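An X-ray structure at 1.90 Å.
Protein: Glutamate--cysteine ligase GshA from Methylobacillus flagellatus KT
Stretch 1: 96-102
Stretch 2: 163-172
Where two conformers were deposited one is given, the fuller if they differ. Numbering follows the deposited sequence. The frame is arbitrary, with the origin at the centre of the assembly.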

# COMPACT_ATOMS: atom_id res chain seq x y z
N ARG A 96 -7.84 5.85 -17.59
CA ARG A 96 -7.10 7.10 -17.51
C ARG A 96 -7.93 8.13 -16.73
O ARG A 96 -7.36 8.96 -16.03
CB ARG A 96 -6.87 7.68 -18.91
CG ARG A 96 -5.96 6.89 -19.80
CD ARG A 96 -5.85 7.59 -21.15
NE ARG A 96 -4.73 7.11 -21.96
CZ ARG A 96 -4.77 6.05 -22.78
NH1 ARG A 96 -5.88 5.30 -22.88
NH2 ARG A 96 -3.69 5.71 -23.48
N ARG A 97 -9.25 8.10 -16.94
CA ARG A 97 -10.16 9.12 -16.44
C ARG A 97 -11.25 8.48 -15.57
O ARG A 97 -11.70 7.38 -15.87
CB ARG A 97 -10.83 9.84 -17.62
CG ARG A 97 -9.88 10.71 -18.44
CD ARG A 97 -10.54 11.26 -19.69
NE ARG A 97 -10.73 10.24 -20.72
CZ ARG A 97 -9.78 9.79 -21.55
NH1 ARG A 97 -8.53 10.25 -21.48
NH2 ARG A 97 -10.07 8.84 -22.43
N LEU A 98 -11.68 9.17 -14.52
CA LEU A 98 -12.72 8.67 -13.65
C LEU A 98 -13.73 9.75 -13.37
O LEU A 98 -13.35 10.87 -12.97
CB LEU A 98 -12.09 8.19 -12.35
CG LEU A 98 -12.97 7.41 -11.39
CD1 LEU A 98 -13.44 6.08 -11.97
CD2 LEU A 98 -12.16 7.18 -10.05
N LEU A 99 -15.01 9.45 -13.62
CA LEU A 99 -16.10 10.35 -13.26
C LEU A 99 -16.58 9.94 -11.88
O LEU A 99 -16.93 8.78 -11.67
CB LEU A 99 -17.27 10.22 -14.28
CG LEU A 99 -18.47 11.15 -14.09
CD1 LEU A 99 -18.10 12.59 -14.42
CD2 LEU A 99 -19.69 10.70 -14.95
N LEU A 100 -16.57 10.90 -10.96
CA LEU A 100 -17.02 10.69 -9.59
C LEU A 100 -18.41 11.30 -9.41
O LEU A 100 -18.59 12.51 -9.58
CB LEU A 100 -16.05 11.31 -8.58
CG LEU A 100 -16.40 11.20 -7.07
CD1 LEU A 100 -16.33 9.75 -6.58
CD2 LEU A 100 -15.44 12.11 -6.23
N ILE A 101 -19.40 10.47 -9.08
CA ILE A 101 -20.75 10.95 -8.79
C ILE A 101 -20.99 11.05 -7.27
O ILE A 101 -21.01 10.05 -6.58
CB ILE A 101 -21.84 10.04 -9.45
CG1 ILE A 101 -21.58 9.95 -10.98
CG2 ILE A 101 -23.24 10.57 -9.13
CD1 ILE A 101 -22.57 9.13 -11.76
N PRO A 102 -21.18 12.26 -6.75
CA PRO A 102 -21.37 12.49 -5.31
C PRO A 102 -22.83 12.32 -4.90
O PRO A 102 -23.71 12.27 -5.77
CB PRO A 102 -20.93 13.93 -5.15
CG PRO A 102 -21.39 14.57 -6.43
CD PRO A 102 -21.22 13.52 -7.50
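Stretch 2 163-172: RLELDNFDSC

Stretch 2 lies across stretch 1 as a tight hairpin-like fold rather than as a neighbouring strand of a sheet. Its first arm, the strand of residues 163-166, crosses strand 97-102 at 91°, with the axes 9.1 Å apart at closest approach, a gap filled by side chains. A type II beta turn from Leu166 to Phe169 then reverses the chain, Asn168 taking the left-handed conformation (phi 50°, psi 44°), and Leu166 N donates to Phe169 O at 3.1 Å. Along the return arm, 169-172, the nearest CA pair is Ser171 CA and Arg97 CA, 4.8 Å apart.

At the start of stretch 1 the anchor is one sulfur. Arg96 N donates to Cys172 SG at 3.3 Å, and the next amide, Arg97 N, donates to the same Cys172 SG at 3.4 Å. Arg96 is in a loop conformation (phi -101°, psi -38°), which lets two consecutive amides converge on one acceptor; its own side chain leads away into solvent.

Arg97 is the polar centre of the contact. Its CB points toward stretch 2, and the m, t, m course of chi1 to chi3 brings Arg97 NE to Asp170 O at 2.9 Å, a nearly straight hydrogen bond near the guanidinium plane. Cys172 SG lies over one face of that guanidinium. A water accepts weakly from Arg97 NH2 at 3.4 Å and donates to Asp170 O at 2.9 Å, so this carbonyl receives two donors. A weak bond from Cys172 N to Arg97 O, 3.5 Å, adds a backbone tie, while Arg97 CB packs 3.8 Å from Phe169 CZ.

The CA-to-CB bond of Leu98 points away from stretch 2, and the residue contributes backbone instead: Leu98 O sits 3.6 Å from Phe169 CZ, at the edge of the ring.

Leu99 takes over as the apolar centre, buried and in the t, p rotamer. Leu99 CD1 meets Leu166 CD1 at 3.4 Å and Phe169 CE2 at 4.2 Å; Leu99 CD2 reaches Leu164 CB at 3.9 Å, and Leu99 CB rests 3.4 Å from Ser171 OG. One leucine thus touches both arms of the fold.

Leu100 makes no contact. Ile101 closes the interface, its CD1 4.1 Å from Leu164 CD1, and Pro102 is out of reach.

The design rule is a graded one: backbone amides and a guanidinium fix the return arm at the strand's beginning, and aliphatic packing carries the crossing arm further along. Behind the contact, a salt bridge from Arg163 NH2 to Asp170 OD1, 2.7 Å, links the two arms of stretch 2.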

# COMPACT_ATOMS: atom_id res chain seq x y z
N ARG A 163 -23.34 6.71 -22.84
CA ARG A 163 -22.20 7.12 -22.03
C ARG A 163 -22.53 8.40 -21.26
O ARG A 163 -23.27 9.27 -21.76
CB ARG A 163 -21.00 7.36 -22.95
CG ARG A 163 -20.60 6.15 -23.79
CD ARG A 163 -19.28 6.44 -24.58
NE ARG A 163 -18.12 6.48 -23.68
CZ ARG A 163 -17.50 5.41 -23.19
NH1 ARG A 163 -17.91 4.19 -23.47
NH2 ARG A 163 -16.45 5.56 -22.37
N LEU A 164 -21.99 8.53 -20.07
CA LEU A 164 -22.04 9.80 -19.35
C LEU A 164 -20.80 10.62 -19.68
O LEU A 164 -19.70 10.09 -19.65
CB LEU A 164 -22.12 9.58 -17.85
CG LEU A 164 -23.32 8.81 -17.34
CD1 LEU A 164 -23.29 8.89 -15.77
CD2 LEU A 164 -24.67 9.34 -17.94
N GLU A 165 -21.00 11.90 -19.97
CA GLU A 165 -19.90 12.80 -20.30
C GLU A 165 -20.03 14.15 -19.56
O GLU A 165 -21.13 14.52 -19.07
CB GLU A 165 -19.86 13.00 -21.82
CG GLU A 165 -19.15 11.82 -22.57
CD GLU A 165 -19.64 11.64 -23.98
OE1 GLU A 165 -20.32 12.57 -24.48
OE2 GLU A 165 -19.35 10.57 -24.59
N LEU A 166 -18.91 14.85 -19.48
CA LEU A 166 -18.84 16.26 -19.07
C LEU A 166 -18.10 16.99 -20.19
O LEU A 166 -17.70 16.35 -21.17
CB LEU A 166 -18.09 16.43 -17.73
CG LEU A 166 -18.63 15.66 -16.54
CD1 LEU A 166 -17.66 15.82 -15.31
CD2 LEU A 166 -20.07 16.08 -16.22
N ASP A 167 -17.91 18.29 -20.04
CA ASP A 167 -17.25 19.13 -21.07
C ASP A 167 -15.89 18.56 -21.39
O ASP A 167 -15.02 18.49 -20.52
CB ASP A 167 -17.10 20.56 -20.53
CG ASP A 167 -16.37 21.49 -21.52
OD1 ASP A 167 -16.88 21.60 -22.65
OD2 ASP A 167 -15.31 22.10 -21.15
N ASN A 168 -15.69 18.12 -22.63
CA ASN A 168 -14.42 17.56 -23.04
C ASN A 168 -13.89 16.48 -22.07
O ASN A 168 -12.71 16.46 -21.71
CB ASN A 168 -13.40 18.72 -23.18
CG ASN A 168 -12.14 18.33 -23.96
OD1 ASN A 168 -12.17 17.39 -24.77
ND2 ASN A 168 -11.02 19.03 -23.70
N PHE A 169 -14.77 15.58 -21.62
CA PHE A 169 -14.38 14.58 -20.62
C PHE A 169 -15.24 13.34 -20.76
O PHE A 169 -16.43 13.34 -20.42
CB PHE A 169 -14.54 15.12 -19.21
CG PHE A 169 -14.01 14.18 -18.13
CD1 PHE A 169 -12.65 14.14 -17.86
CD2 PHE A 169 -14.87 13.38 -17.40
CE1 PHE A 169 -12.14 13.31 -16.86
CE2 PHE A 169 -14.37 12.54 -16.40
CZ PHE A 169 -13.01 12.51 -16.12
N ASP A 170 -14.63 12.28 -21.27
CA ASP A 170 -15.35 11.02 -21.38
C ASP A 170 -14.60 9.97 -20.61
O ASP A 170 -13.53 9.55 -21.04
CB ASP A 170 -15.52 10.57 -22.82
CG ASP A 170 -16.27 9.22 -22.88
OD1 ASP A 170 -15.66 8.17 -22.64
OD2 ASP A 170 -17.47 9.22 -23.10
N SER A 171 -15.16 9.52 -19.48
CA SER A 171 -14.43 8.59 -18.65
C SER A 171 -14.64 7.19 -19.04
O SER A 171 -15.65 6.77 -19.63
CB SER A 171 -14.78 8.74 -17.16
OG SER A 171 -16.14 8.40 -16.93
N CYS A 172 -13.69 6.43 -18.57
CA CYS A 172 -13.59 5.03 -18.76
C CYS A 172 -14.62 4.31 -17.77
O CYS A 172 -15.38 3.39 -18.11
CB CYS A 172 -12.04 4.76 -18.55
SG CYS A 172 -10.69 6.12 -19.32
O HOH W 1 -12.87 7.00 -22.30